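Local coordinates for endo-beta-mannanase (PDB 4QP0), which probably hydrolyses internal beta-1,4-mannosidic linkages at random in mannans, galactomannans and glucomannans, as a secreted fungal enzyme of glycoside hydrolase family 5, at residues Asn174-Val179 with Ser237-Asp242; Trp198-Ser203 with Leu245-Ile250; Ala322-Ala327 with Asp334-Cys339. All coordinates share one frame; numbering follows the deposited sequence.

Interaction 1 of 3, residues Asn174-Val179 with Ser237-Asp242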
ATOM      1  N   ASN A 174       4.567   3.762  -1.851  1.00 31.17           N
ATOM      2  CA  ASN A 174       3.561   4.338  -0.980  1.00 32.60           C
ATOM      3  C   ASN A 174       3.378   5.830  -1.248  1.00 33.95           C
ATOM      4  O   ASN A 174       4.331   6.610  -1.174  1.00 33.67           O
ATOM      5  CB  ASN A 174       3.918   4.094   0.481  1.00 31.74           C
ATOM      6  CG  ASN A 174       2.835   4.543   1.419  1.00 31.87           C
ATOM      7  OD1 ASN A 174       1.665   4.187   1.247  1.00 33.57           O
ATOM      8  ND2 ASN A 174       3.208   5.330   2.425  1.00 30.87           N
ATOM      9  N   GLU A 175       2.146   6.193  -1.602  1.00 35.26           N
ATOM     10  CA  GLU A 175       1.695   7.580  -1.776  1.00 34.20           C
ATOM     11  C   GLU A 175       2.584   8.502  -2.621  1.00 34.39           C
ATOM     12  O   GLU A 175       2.879   9.615  -2.190  1.00 34.86           O
ATOM     13  CB  GLU A 175       1.426   8.221  -0.402  1.00 34.89           C
ATOM     14  CG  GLU A 175       0.450   7.440   0.468  1.00 34.63           C
ATOM     15  CD  GLU A 175       0.123   8.142   1.772  1.00 34.99           C
ATOM     16  OE1 GLU A 175       0.969   8.915   2.274  1.00 36.59           O
ATOM     17  OE2 GLU A 175      -0.983   7.915   2.303  1.00 34.46           O
ATOM     18  N   PRO A 176       2.982   8.072  -3.837  1.00 34.57           N
ATOM     19  CA  PRO A 176       3.844   8.936  -4.656  1.00 36.05           C
ATOM     20  C   PRO A 176       3.216  10.298  -4.947  1.00 38.11           C
ATOM     21  O   PRO A 176       2.052  10.363  -5.343  1.00 40.86           O
ATOM     22  CB  PRO A 176       3.993   8.147  -5.968  1.00 34.60           C
ATOM     23  CG  PRO A 176       3.698   6.739  -5.602  1.00 33.28           C
ATOM     24  CD  PRO A 176       2.647   6.821  -4.538  1.00 33.31           C
ATOM     25  N   ARG A 177       3.971  11.369  -4.703  1.00 38.68           N
ATOM     26  CA  ARG A 177       3.630  12.716  -5.176  1.00 40.31           C
ATOM     27  C   ARG A 177       4.845  13.247  -5.932  1.00 41.34           C
ATOM     28  O   ARG A 177       5.852  12.553  -6.043  1.00 41.63           O
ATOM     29  CB  ARG A 177       3.284  13.664  -4.020  1.00 39.83           C
ATOM     30  CG  ARG A 177       2.122  13.230  -3.143  1.00 41.67           C
ATOM     31  CD  ARG A 177       1.705  14.350  -2.207  1.00 41.34           C
ATOM     32  NE  ARG A 177       0.726  13.882  -1.237  1.00 43.44           N
ATOM     33  CZ  ARG A 177       0.072  14.661  -0.377  1.00 43.98           C
ATOM     34  NH1 ARG A 177       0.275  15.972  -0.355  1.00 45.67           N
ATOM     35  NH2 ARG A 177      -0.798  14.124   0.465  1.00 43.31           N
ATOM     36  N   CYS A 178       4.758  14.464  -6.462  1.00 45.30           N
ATOM     37  CA  CYS A 178       5.958  15.114  -6.996  1.00 48.65           C
ATOM     38  C   CYS A 178       6.837  15.602  -5.845  1.00 49.54           C
ATOM     39  O   CYS A 178       8.064  15.612  -5.958  1.00 52.41           O
ATOM     40  CB  CYS A 178       5.610  16.262  -7.949  1.00 50.09           C
ATOM     41  SG  CYS A 178       5.189  15.745  -9.635  1.00 54.99           S
ATOM     42  N   VAL A 179       6.196  15.980  -4.736  1.00 50.31           N
ATOM     43  CA  VAL A 179       6.876  16.500  -3.543  1.00 51.14           C
ATOM     44  C   VAL A 179       6.937  15.439  -2.433  1.00 53.17           C
ATOM     45  O   VAL A 179       5.960  14.717  -2.192  1.00 54.23           O
ATOM     46  CB  VAL A 179       6.170  17.771  -3.004  1.00 50.08           C
ATOM     47  CG1 VAL A 179       6.980  18.422  -1.891  1.00 49.16           C
ATOM     48  CG2 VAL A 179       5.921  18.771  -4.126  1.00 50.19           C
ATOM     49  N   SER A 237      -1.038  17.519  -7.122  1.00 35.19           N
ATOM     50  CA  SER A 237      -0.031  16.606  -6.562  1.00 34.37           C
ATOM     51  C   SER A 237       0.972  16.066  -7.595  1.00 34.25           C
ATOM     52  O   SER A 237       2.061  15.597  -7.238  1.00 34.27           O
ATOM     53  CB  SER A 237      -0.728  15.431  -5.881  1.00 32.37           C
ATOM     54  OG  SER A 237      -1.487  14.696  -6.825  1.00 32.38           O
ATOM     55  N   GLY A 238       0.591  16.126  -8.867  1.00 34.42           N
ATOM     56  CA  GLY A 238       1.374  15.533  -9.946  1.00 35.28           C
ATOM     57  C   GLY A 238       0.974  14.095 -10.235  1.00 35.81           C
ATOM     58  O   GLY A 238       1.692  13.380 -10.925  1.00 35.49           O
ATOM     59  N   MET A 239      -0.177  13.679  -9.706  1.00 36.89           N
ATOM     60  CA  MET A 239      -0.684  12.313  -9.872  1.00 37.70           C
ATOM     61  C   MET A 239      -1.987  12.306 -10.655  1.00 37.74           C
ATOM     62  O   MET A 239      -2.726  13.285 -10.652  1.00 40.90           O
ATOM     63  CB  MET A 239      -0.909  11.646  -8.513  1.00 37.45           C
ATOM     64  CG  MET A 239       0.354  11.444  -7.702  1.00 38.30           C
ATOM     65  SD  MET A 239       1.541  10.334  -8.480  1.00 40.43           S
ATOM     66  CE  MET A 239       0.762   8.746  -8.195  1.00 38.23           C
ATOM     67  N   ASP A 240      -2.276  11.185 -11.299  1.00 36.61           N
ATOM     68  CA  ASP A 240      -3.391  11.108 -12.227  1.00 34.83           C
ATOM     69  C   ASP A 240      -4.017   9.738 -12.102  1.00 33.02           C
ATOM     70  O   ASP A 240      -3.706   8.840 -12.889  1.00 35.28           O
ATOM     71  CB  ASP A 240      -2.885  11.342 -13.657  1.00 33.67           C
ATOM     72  CG  ASP A 240      -4.008  11.536 -14.670  1.00 35.18           C
ATOM     73  OD1 ASP A 240      -5.147  11.052 -14.456  1.00 35.43           O
ATOM     74  OD2 ASP A 240      -3.734  12.168 -15.713  1.00 35.70           O
ATOM     75  N   PHE A 241      -4.894   9.579 -11.115  1.00 30.75           N
ATOM     76  CA  PHE A 241      -5.568   8.302 -10.866  1.00 29.99           C
ATOM     77  C   PHE A 241      -6.143   7.707 -12.140  1.00 28.65           C
ATOM     78  O   PHE A 241      -5.984   6.517 -12.383  1.00 29.42           O
ATOM     79  CB  PHE A 241      -6.673   8.465  -9.822  1.00 29.77           C
ATOM     80  CG  PHE A 241      -7.346   7.174  -9.425  1.00 29.51           C
ATOM     81  CD1 PHE A 241      -6.808   6.369  -8.427  1.00 29.51           C
ATOM     82  CD2 PHE A 241      -8.544   6.781 -10.020  1.00 30.33           C
ATOM     83  CE1 PHE A 241      -7.436   5.188  -8.044  1.00 29.76           C
ATOM     84  CE2 PHE A 241      -9.188   5.600  -9.633  1.00 30.30           C
ATOM     85  CZ  PHE A 241      -8.630   4.802  -8.645  1.00 29.20           C
ATOM     86  N   ASP A 242      -6.804   8.533 -12.945  1.00 28.62           N
ATOM     87  CA  ASP A 242      -7.378   8.085 -14.221  1.00 29.54           C
ATOM     88  C   ASP A 242      -6.336   7.470 -15.161  1.00 29.70           C
ATOM     89  O   ASP A 242      -6.545   6.376 -15.701  1.00 29.46           O
ATOM     90  CB  ASP A 242      -8.119   9.231 -14.925  1.00 30.02           C
ATOM     91  CG  ASP A 242      -9.371   9.676 -14.168  1.00 31.48           C
ATOM     92  OD1 ASP A 242     -10.083   8.812 -13.600  1.00 30.21           O
ATOM     93  OD2 ASP A 242      -9.638  10.899 -14.146  1.00 32.55           O
TER

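Interaction 2 of 3, residues Trp198-Ser203 with Leu245-Ile250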
ATOM      1  N   TRP A 198       6.624   6.901 -15.263  1.00 28.91           N
ATOM      2  CA  TRP A 198       7.422   6.158 -14.297  1.00 30.13           C
ATOM      3  C   TRP A 198       6.645   5.002 -13.736  1.00 31.51           C
ATOM      4  O   TRP A 198       7.183   3.913 -13.561  1.00 32.27           O
ATOM      5  CB  TRP A 198       7.900   7.084 -13.184  1.00 30.89           C
ATOM      6  CG  TRP A 198       8.566   6.367 -12.037  1.00 31.54           C
ATOM      7  CD1 TRP A 198       9.860   5.865 -11.986  1.00 31.88           C
ATOM      8  CD2 TRP A 198       7.983   6.048 -10.725  1.00 32.91           C
ATOM      9  NE1 TRP A 198      10.111   5.274 -10.774  1.00 32.26           N
ATOM     10  CE2 TRP A 198       9.033   5.353  -9.968  1.00 33.52           C
ATOM     11  CE3 TRP A 198       6.752   6.266 -10.125  1.00 32.96           C
ATOM     12  CZ2 TRP A 198       8.827   4.894  -8.675  1.00 32.91           C
ATOM     13  CZ3 TRP A 198       6.559   5.810  -8.815  1.00 34.10           C
ATOM     14  CH2 TRP A 198       7.573   5.144  -8.109  1.00 34.19           C
ATOM     15  N   ILE A 199       5.360   5.223 -13.471  1.00 33.60           N
ATOM     16  CA  ILE A 199       4.471   4.159 -12.980  1.00 35.38           C
ATOM     17  C   ILE A 199       4.317   3.066 -14.031  1.00 36.24           C
ATOM     18  O   ILE A 199       4.233   1.885 -13.695  1.00 37.07           O
ATOM     19  CB  ILE A 199       3.070   4.709 -12.630  1.00 35.94           C
ATOM     20  CG1 ILE A 199       3.145   5.701 -11.458  1.00 37.34           C
ATOM     21  CG2 ILE A 199       2.079   3.574 -12.368  1.00 35.68           C
ATOM     22  CD1 ILE A 199       3.421   5.073 -10.104  1.00 39.58           C
ATOM     23  N   LYS A 200       4.276   3.478 -15.297  1.00 36.09           N
ATOM     24  CA  LYS A 200       4.060   2.564 -16.415  1.00 36.39           C
ATOM     25  C   LYS A 200       5.178   1.527 -16.504  1.00 37.74           C
ATOM     26  O   LYS A 200       4.905   0.321 -16.455  1.00 38.39           O
ATOM     27  CB  LYS A 200       3.941   3.353 -17.724  1.00 36.95           C
ATOM     28  CG  LYS A 200       3.608   2.526 -18.956  1.00 36.40           C
ATOM     29  CD  LYS A 200       3.369   3.435 -20.150  1.00 37.09           C
ATOM     30  CE  LYS A 200       2.800   2.675 -21.336  1.00 37.63           C
ATOM     31  NZ  LYS A 200       3.853   1.909 -22.053  1.00 35.62           N
ATOM     32  N   GLU A 201       6.426   1.996 -16.606  1.00 36.80           N
ATOM     33  CA  GLU A 201       7.564   1.105 -16.834  1.00 36.51           C
ATOM     34  C   GLU A 201       7.946   0.253 -15.623  1.00 34.50           C
ATOM     35  O   GLU A 201       8.389  -0.883 -15.784  1.00 35.15           O
ATOM     36  CB  GLU A 201       8.778   1.878 -17.369  1.00 39.22           C
ATOM     37  CG  GLU A 201       9.653   2.525 -16.307  1.00 41.07           C
ATOM     38  CD  GLU A 201      10.990   2.975 -16.859  1.00 44.39           C
ATOM     39  OE1 GLU A 201      11.405   4.115 -16.544  1.00 45.55           O
ATOM     40  OE2 GLU A 201      11.625   2.197 -17.610  1.00 44.48           O
ATOM     41  N   ILE A 202       7.784   0.798 -14.420  1.00 33.83           N
ATOM     42  CA  ILE A 202       8.019   0.030 -13.197  1.00 33.21           C
ATOM     43  C   ILE A 202       6.997  -1.099 -13.069  1.00 32.40           C
ATOM     44  O   ILE A 202       7.362  -2.236 -12.772  1.00 32.78           O
ATOM     45  CB  ILE A 202       8.015   0.921 -11.933  1.00 34.01           C
ATOM     46  CG1 ILE A 202       9.204   1.902 -11.950  1.00 33.33           C
ATOM     47  CG2 ILE A 202       8.026   0.082 -10.660  1.00 32.69           C
ATOM     48  CD1 ILE A 202      10.575   1.262 -12.010  1.00 33.21           C
ATOM     49  N   SER A 203       5.728  -0.802 -13.321  1.00 32.77           N
ATOM     50  CA  SER A 203       4.697  -1.848 -13.257  1.00 34.46           C
ATOM     51  C   SER A 203       4.888  -2.869 -14.378  1.00 34.40           C
ATOM     52  O   SER A 203       4.670  -4.060 -14.172  1.00 33.76           O
ATOM     53  CB  SER A 203       3.275  -1.267 -13.258  1.00 34.87           C
ATOM     54  OG  SER A 203       2.994  -0.543 -14.446  1.00 34.49           O
ATOM     55  N   LEU A 245      -5.038   3.980 -13.579  1.00 28.41           N
ATOM     56  CA  LEU A 245      -6.005   2.902 -13.757  1.00 28.42           C
ATOM     57  C   LEU A 245      -6.204   2.507 -15.238  1.00 29.09           C
ATOM     58  O   LEU A 245      -6.657   1.409 -15.537  1.00 29.61           O
ATOM     59  CB  LEU A 245      -7.335   3.300 -13.114  1.00 28.37           C
ATOM     60  CG  LEU A 245      -8.282   2.173 -12.708  1.00 29.05           C
ATOM     61  CD1 LEU A 245      -7.626   1.291 -11.660  1.00 27.95           C
ATOM     62  CD2 LEU A 245      -9.608   2.728 -12.194  1.00 29.32           C
ATOM     63  N   ALA A 246      -5.841   3.389 -16.164  1.00 29.69           N
ATOM     64  CA  ALA A 246      -5.955   3.088 -17.594  1.00 29.44           C
ATOM     65  C   ALA A 246      -4.805   2.236 -18.137  1.00 30.50           C
ATOM     66  O   ALA A 246      -4.906   1.696 -19.242  1.00 31.15           O
ATOM     67  CB  ALA A 246      -6.079   4.371 -18.390  1.00 29.15           C
ATOM     68  N   LEU A 247      -3.719   2.127 -17.372  1.00 30.80           N
ATOM     69  CA  LEU A 247      -2.574   1.299 -17.756  1.00 31.44           C
ATOM     70  C   LEU A 247      -2.918  -0.181 -17.629  1.00 33.02           C
ATOM     71  O   LEU A 247      -3.437  -0.625 -16.594  1.00 32.63           O
ATOM     72  CB  LEU A 247      -1.350   1.612 -16.883  1.00 31.05           C
ATOM     73  CG  LEU A 247      -0.735   3.013 -16.876  1.00 30.64           C
ATOM     74  CD1 LEU A 247       0.337   3.106 -15.794  1.00 30.22           C
ATOM     75  CD2 LEU A 247      -0.158   3.360 -18.238  1.00 29.23           C
ATOM     76  N   SER A 248      -2.620  -0.941 -18.680  1.00 34.41           N
ATOM     77  CA  SER A 248      -2.895  -2.379 -18.715  1.00 34.63           C
ATOM     78  C   SER A 248      -1.979  -3.125 -17.751  1.00 34.28           C
ATOM     79  O   SER A 248      -2.248  -4.265 -17.371  1.00 34.35           O
ATOM     80  CB  SER A 248      -2.724  -2.917 -20.136  1.00 36.52           C
ATOM     81  OG  SER A 248      -1.488  -2.484 -20.678  1.00 38.58           O
ATOM     82  N   SER A 249      -0.904  -2.457 -17.345  1.00 33.80           N
ATOM     83  CA  SER A 249       0.071  -3.006 -16.415  1.00 33.20           C
ATOM     84  C   SER A 249      -0.343  -2.888 -14.939  1.00 31.80           C
ATOM     85  O   SER A 249       0.341  -3.412 -14.058  1.00 30.99           O
ATOM     86  CB  SER A 249       1.400  -2.295 -16.628  1.00 34.62           C
ATOM     87  OG  SER A 249       2.457  -3.047 -16.083  1.00 38.54           O
ATOM     88  N   ILE A 250      -1.443  -2.182 -14.682  1.00 31.40           N
ATOM     89  CA  ILE A 250      -1.985  -1.973 -13.332  1.00 30.14           C
ATOM     90  C   ILE A 250      -3.305  -2.734 -13.203  1.00 29.70           C
ATOM     91  O   ILE A 250      -4.263  -2.451 -13.925  1.00 29.25           O
ATOM     92  CB  ILE A 250      -2.230  -0.466 -13.054  1.00 29.71           C
ATOM     93  CG1 ILE A 250      -0.952   0.371 -13.276  1.00 29.47           C
ATOM     94  CG2 ILE A 250      -2.817  -0.253 -11.664  1.00 30.54           C
ATOM     95  CD1 ILE A 250       0.057   0.341 -12.143  1.00 29.16           C
TER

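Interaction 3 of 3, residues Ala322-Ala327 with Asp334-Cys339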
ATOM      1  N   ALA A 322      -9.150  -1.051   3.372  1.00 29.87           N
ATOM      2  CA  ALA A 322      -8.247  -1.436   4.456  1.00 29.12           C
ATOM      3  C   ALA A 322      -7.978  -0.236   5.349  1.00 28.28           C
ATOM      4  O   ALA A 322      -7.512   0.812   4.879  1.00 26.80           O
ATOM      5  CB  ALA A 322      -6.942  -1.999   3.902  1.00 28.49           C
ATOM      6  N   PHE A 323      -8.293  -0.387   6.633  1.00 27.19           N
ATOM      7  CA  PHE A 323      -8.149   0.711   7.577  1.00 27.21           C
ATOM      8  C   PHE A 323      -6.735   0.813   8.092  1.00 27.36           C
ATOM      9  O   PHE A 323      -5.991  -0.170   8.122  1.00 26.68           O
ATOM     10  CB  PHE A 323      -9.126   0.589   8.754  1.00 27.20           C
ATOM     11  CG  PHE A 323      -8.738  -0.444   9.772  1.00 26.80           C
ATOM     12  CD1 PHE A 323      -7.887  -0.123  10.820  1.00 27.02           C
ATOM     13  CD2 PHE A 323      -9.245  -1.730   9.696  1.00 27.30           C
ATOM     14  CE1 PHE A 323      -7.539  -1.074  11.765  1.00 27.36           C
ATOM     15  CE2 PHE A 323      -8.909  -2.688  10.641  1.00 27.68           C
ATOM     16  CZ  PHE A 323      -8.053  -2.358  11.678  1.00 27.76           C
ATOM     17  N   TRP A 324      -6.388   2.023   8.503  1.00 27.96           N
ATOM     18  CA  TRP A 324      -5.116   2.292   9.120  1.00 29.54           C
ATOM     19  C   TRP A 324      -5.398   2.700  10.541  1.00 28.91           C
ATOM     20  O   TRP A 324      -6.057   3.712  10.765  1.00 28.82           O
ATOM     21  CB  TRP A 324      -4.389   3.389   8.345  1.00 29.78           C
ATOM     22  CG  TRP A 324      -3.063   3.791   8.937  1.00 31.16           C
ATOM     23  CD1 TRP A 324      -2.846   4.534  10.088  1.00 31.62           C
ATOM     24  CD2 TRP A 324      -1.712   3.510   8.406  1.00 31.34           C
ATOM     25  NE1 TRP A 324      -1.504   4.713  10.310  1.00 32.74           N
ATOM     26  CE2 TRP A 324      -0.770   4.118   9.341  1.00 32.32           C
ATOM     27  CE3 TRP A 324      -1.214   2.830   7.303  1.00 32.25           C
ATOM     28  CZ2 TRP A 324       0.612   4.039   9.161  1.00 33.06           C
ATOM     29  CZ3 TRP A 324       0.175   2.755   7.128  1.00 32.59           C
ATOM     30  CH2 TRP A 324       1.064   3.350   8.033  1.00 32.92           C
ATOM     31  N   GLN A 325      -4.927   1.931  11.525  1.00 28.95           N
ATOM     32  CA  GLN A 325      -4.156   0.699  11.328  1.00 29.55           C
ATOM     33  C   GLN A 325      -4.343  -0.196  12.539  1.00 30.18           C
ATOM     34  O   GLN A 325      -4.674   0.292  13.620  1.00 30.92           O
ATOM     35  CB  GLN A 325      -2.668   1.005  11.154  1.00 28.39           C
ATOM     36  CG  GLN A 325      -2.002   1.629  12.374  1.00 28.53           C
ATOM     37  CD  GLN A 325      -0.536   1.938  12.125  1.00 28.56           C
ATOM     38  OE1 GLN A 325       0.160   1.204  11.422  1.00 27.87           O
ATOM     39  NE2 GLN A 325      -0.061   3.025  12.708  1.00 29.18           N
ATOM     40  N   ILE A 326      -4.127  -1.497  12.370  1.00 30.33           N
ATOM     41  CA  ILE A 326      -4.197  -2.407  13.514  1.00 32.98           C
ATOM     42  C   ILE A 326      -2.985  -2.240  14.447  1.00 34.54           C
ATOM     43  O   ILE A 326      -1.865  -1.978  14.000  1.00 35.11           O
ATOM     44  CB  ILE A 326      -4.411  -3.885  13.094  1.00 32.35           C
ATOM     45  CG1 ILE A 326      -4.893  -4.723  14.298  1.00 30.95           C
ATOM     46  CG2 ILE A 326      -3.162  -4.464  12.440  1.00 31.25           C
ATOM     47  CD1 ILE A 326      -5.194  -6.175  13.983  1.00 29.29           C
ATOM     48  N   ALA A 327      -3.227  -2.383  15.746  1.00 36.77           N
ATOM     49  CA  ALA A 327      -2.204  -2.128  16.751  1.00 38.58           C
ATOM     50  C   ALA A 327      -1.860  -3.356  17.577  1.00 39.46           C
ATOM     51  O   ALA A 327      -2.657  -3.797  18.406  1.00 43.17           O
ATOM     52  CB  ALA A 327      -2.635  -0.986  17.661  1.00 39.32           C
ATOM     53  N   ASP A 334       0.131   5.999  16.557  1.00 40.63           N
ATOM     54  CA  ASP A 334       0.219   7.317  15.939  1.00 40.11           C
ATOM     55  C   ASP A 334      -1.089   8.107  16.041  1.00 40.17           C
ATOM     56  O   ASP A 334      -1.196   9.201  15.496  1.00 40.43           O
ATOM     57  CB  ASP A 334       0.649   7.188  14.473  1.00 40.03           C
ATOM     58  CG  ASP A 334      -0.387   6.462  13.601  1.00 40.88           C
ATOM     59  OD1 ASP A 334      -1.369   5.881  14.130  1.00 40.65           O
ATOM     60  OD2 ASP A 334      -0.211   6.475  12.363  1.00 40.23           O
ATOM     61  N   GLY A 335      -2.074   7.553  16.742  1.00 40.43           N
ATOM     62  CA  GLY A 335      -3.399   8.165  16.833  1.00 40.07           C
ATOM     63  C   GLY A 335      -4.444   7.338  16.105  1.00 40.45           C
ATOM     64  O   GLY A 335      -5.624   7.341  16.473  1.00 42.56           O
ATOM     65  N   PHE A 336      -4.004   6.610  15.082  1.00 40.03           N
ATOM     66  CA  PHE A 336      -4.904   5.801  14.262  1.00 39.72           C
ATOM     67  C   PHE A 336      -4.933   4.323  14.663  1.00 39.13           C
ATOM     68  O   PHE A 336      -5.701   3.542  14.098  1.00 40.31           O
ATOM     69  CB  PHE A 336      -4.510   5.903  12.794  1.00 41.62           C
ATOM     70  CG  PHE A 336      -4.542   7.302  12.236  1.00 42.69           C
ATOM     71  CD1 PHE A 336      -5.747   7.895  11.867  1.00 41.58           C
ATOM     72  CD2 PHE A 336      -3.363   8.008  12.042  1.00 42.24           C
ATOM     73  CE1 PHE A 336      -5.773   9.175  11.333  1.00 42.47           C
ATOM     74  CE2 PHE A 336      -3.380   9.287  11.506  1.00 43.88           C
ATOM     75  CZ  PHE A 336      -4.588   9.872  11.152  1.00 43.75           C
ATOM     76  N   GLY A 337      -4.099   3.947  15.628  1.00 38.31           N
ATOM     77  CA  GLY A 337      -3.986   2.555  16.066  1.00 38.88           C
ATOM     78  C   GLY A 337      -5.256   2.028  16.712  1.00 40.20           C
ATOM     79  O   GLY A 337      -5.775   2.630  17.652  1.00 38.76           O
ATOM     80  N   ILE A 338      -5.753   0.910  16.178  1.00 41.39           N
ATOM     81  CA  ILE A 338      -6.929   0.210  16.694  1.00 42.45           C
ATOM     82  C   ILE A 338      -6.508  -1.180  17.166  1.00 43.23           C
ATOM     83  O   ILE A 338      -5.850  -1.912  16.428  1.00 43.50           O
ATOM     84  CB  ILE A 338      -8.032   0.085  15.612  1.00 42.78           C
ATOM     85  CG1 ILE A 338      -8.755   1.423  15.428  1.00 41.99           C
ATOM     86  CG2 ILE A 338      -9.038  -1.005  15.975  1.00 42.15           C
ATOM     87  CD1 ILE A 338      -9.663   1.488  14.215  1.00 41.31           C
ATOM     88  N   CYS A 339      -6.871  -1.528  18.399  1.00 44.48           N
ATOM     89  CA  CYS A 339      -6.561  -2.849  18.944  1.00 46.75           C
ATOM     90  C   CYS A 339      -7.744  -3.776  18.711  1.00 46.44           C
ATOM     91  O   CYS A 339      -8.866  -3.312  18.539  1.00 48.53           O
ATOM     92  CB  CYS A 339      -6.260  -2.777  20.445  1.00 47.95           C
ATOM     93  SG  CYS A 339      -5.219  -1.399  20.985  1.00 53.78           S
TER

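Interaction 1 of 3, residues Asn174-Val179 with Ser237-Asp242
Met-239 sets CG beside its own backbone N and anti to its carbonyl carbon (chi1 -64°), then bends at chi2 and chi3, folding the thioether against Pro-176. The contact joins two loops of the TIM barrel: Asn-174 to Val-179 follows barrel strand 167-171 and begins with the Asn-Glu-Pro sequence of the family, and Ser-237 to Asp-242 leads into helix 241-245. CG, SD and CE of Met-239 all crowd round the carbonyl oxygen of Pro-176, with CG closest at 3.1 Å from Pro-176 O. The methyl CE also meets the ring, 4.0 Å from Pro-176 CB. Beside this packing the backbones join through Cys-178 N, which donates to Ser-237 O at 3.0 Å. Arg-177 sends its extended chain to a salt bridge with Glu-220, while the two carboxylate oxygens of Glu-175 are hydrogen-bonded, OE1 to Trp-111 and OE2 to His-256. Cys-178 is tied by a disulfide to Cys-190, and its sulfur lies against Gly-238. Cys-178 SG, anti to its carbonyl carbon (chi1 -81°), rests 3.8 Å from Gly-238 CA.

Interaction 2 of 3, residues Trp198-Ser203 with Leu245-Ile250
Leu-247 and Ile-250 reach the flank of helix 192-209 from a type I beta turn that runs from the one to the other. In this TIM barrel the helix comes after strand 167-171, and the turn lies in the loop joining helix 241-245 to strand 253-257, so the contact ties an outer helix to the approach of a later barrel strand.

The apolar part is built from branch ends. The two methyls of Leu-247 divide the work: CD1 touches the helix at Lys-200 CA, 3.8 Å away, and also meets Ile-199 CG2, whereas CD2 lies against the aliphatic chain of Lys-200, 3.9 Å from Lys-200 CG. These two side chains cross obliquely; beyond the contact the NZ of Lys-200 forms a salt bridge with Glu-204 on the same helix. Ile-199 CG2 also meets Ile-250 CD1 at 3.8 Å, and Ile-199 crosses both Leu-247 and Ile-250 at about a right angle. Ile-250 CD1 touches Ser-203 CB as well, which brings the apolar cluster up to the polar one.

The polar part is a pair of serines. Ser-249 OG, anti to its backbone N (chi1 -161°), donates a weak hydrogen bond to Ser-203 OG at 3.0 Å. On the helix, Ser-203 OG lies between the backbone N and the carbonyl carbon (chi1 62°), turned back toward the preceding turn. There the single hydroxyl proton of this buried serine has two carbonyl acceptors within reach: Ile-199 O stands 2.8 Å from Ser-203 OG, and Lys-200 O 2.9 Å from it.

Interaction 3 of 3, residues Ala322-Ala327 with Asp334-Cys339
Trp-324 presents the edge of its indole to the other segment, and two residues meet it there. Its NE1 donates to Asp-334 OD2 at 3.0 Å in a nearly straight bond (169°); the oxygen uses its syn lone pair and lies close to the indole plane, with ring and carboxylate planes 40° apart. Next to it, Trp-324 CD1 touches Phe-336 CB at 3.5 Å, and the Phe-336 ring stands at 81° to the indole in an oblique pairing. Gln-325 lays its amide carbon over one indole face toward the rim, CD 3.3 Å above the plane, and then reaches Asp-334 tip to tip: Gln-325 NE2 makes a weak bond to Asp-334 OD1 at 3.4 Å. The same OD1 accepts from Phe-336 N, closing an Asx turn, so the carboxylate is gripped from its own loop as well as by Trp-324 and, weakly, Gln-325. The peptide bond between Trp-324 and Gln-325 is cis, a feature familiar after the eighth strand of related TIM-barrel glycosidases.

Beyond the aromatic pair the backbones draw together. Gln-325 N donates to Phe-336 O, Ile-338 N to Gln-325 O at 2.8 Å, and Ala-327 N to Ile-338 O, with a single beta bridge between Ile-326 and Ile-338. Phe-323 CE1 meets Ile-338 CB obliquely at 4.0 Å.

Cys-339, in disulfide with Cys-330, closes the loop between the segments. Phe-323 and Ile-338 both rest on Val-349 of helix 345-358, while Trp-324 touches Glu-293 of strand 289-294 and Asn-25 of strand 17-25, the two neighbours of strand 320-323.

All three contacts belong to one TIM barrel. Interactions 1 and 2 interlock along the chain, their segments alternating, with centres about 13 Å apart; interaction 1 uses the loop after strand 167-171, interaction 2 the following helix 192-209, and helix 241-245 connects their second segments. Interaction 3 comes later, from strand 320-323 into the loop before helix 345-358. Its centre lies about 24 Å from that of interaction 1 and about 30 Å from that of interaction 2, across the chain's centre from the latter. Glu-175, in a segment of interaction 1, and Trp-324, in interaction 3, both touch Glu-293 of strand 289-294, consistent with both bordering the substrate cleft at the strands' C-terminal ends, as in family 5.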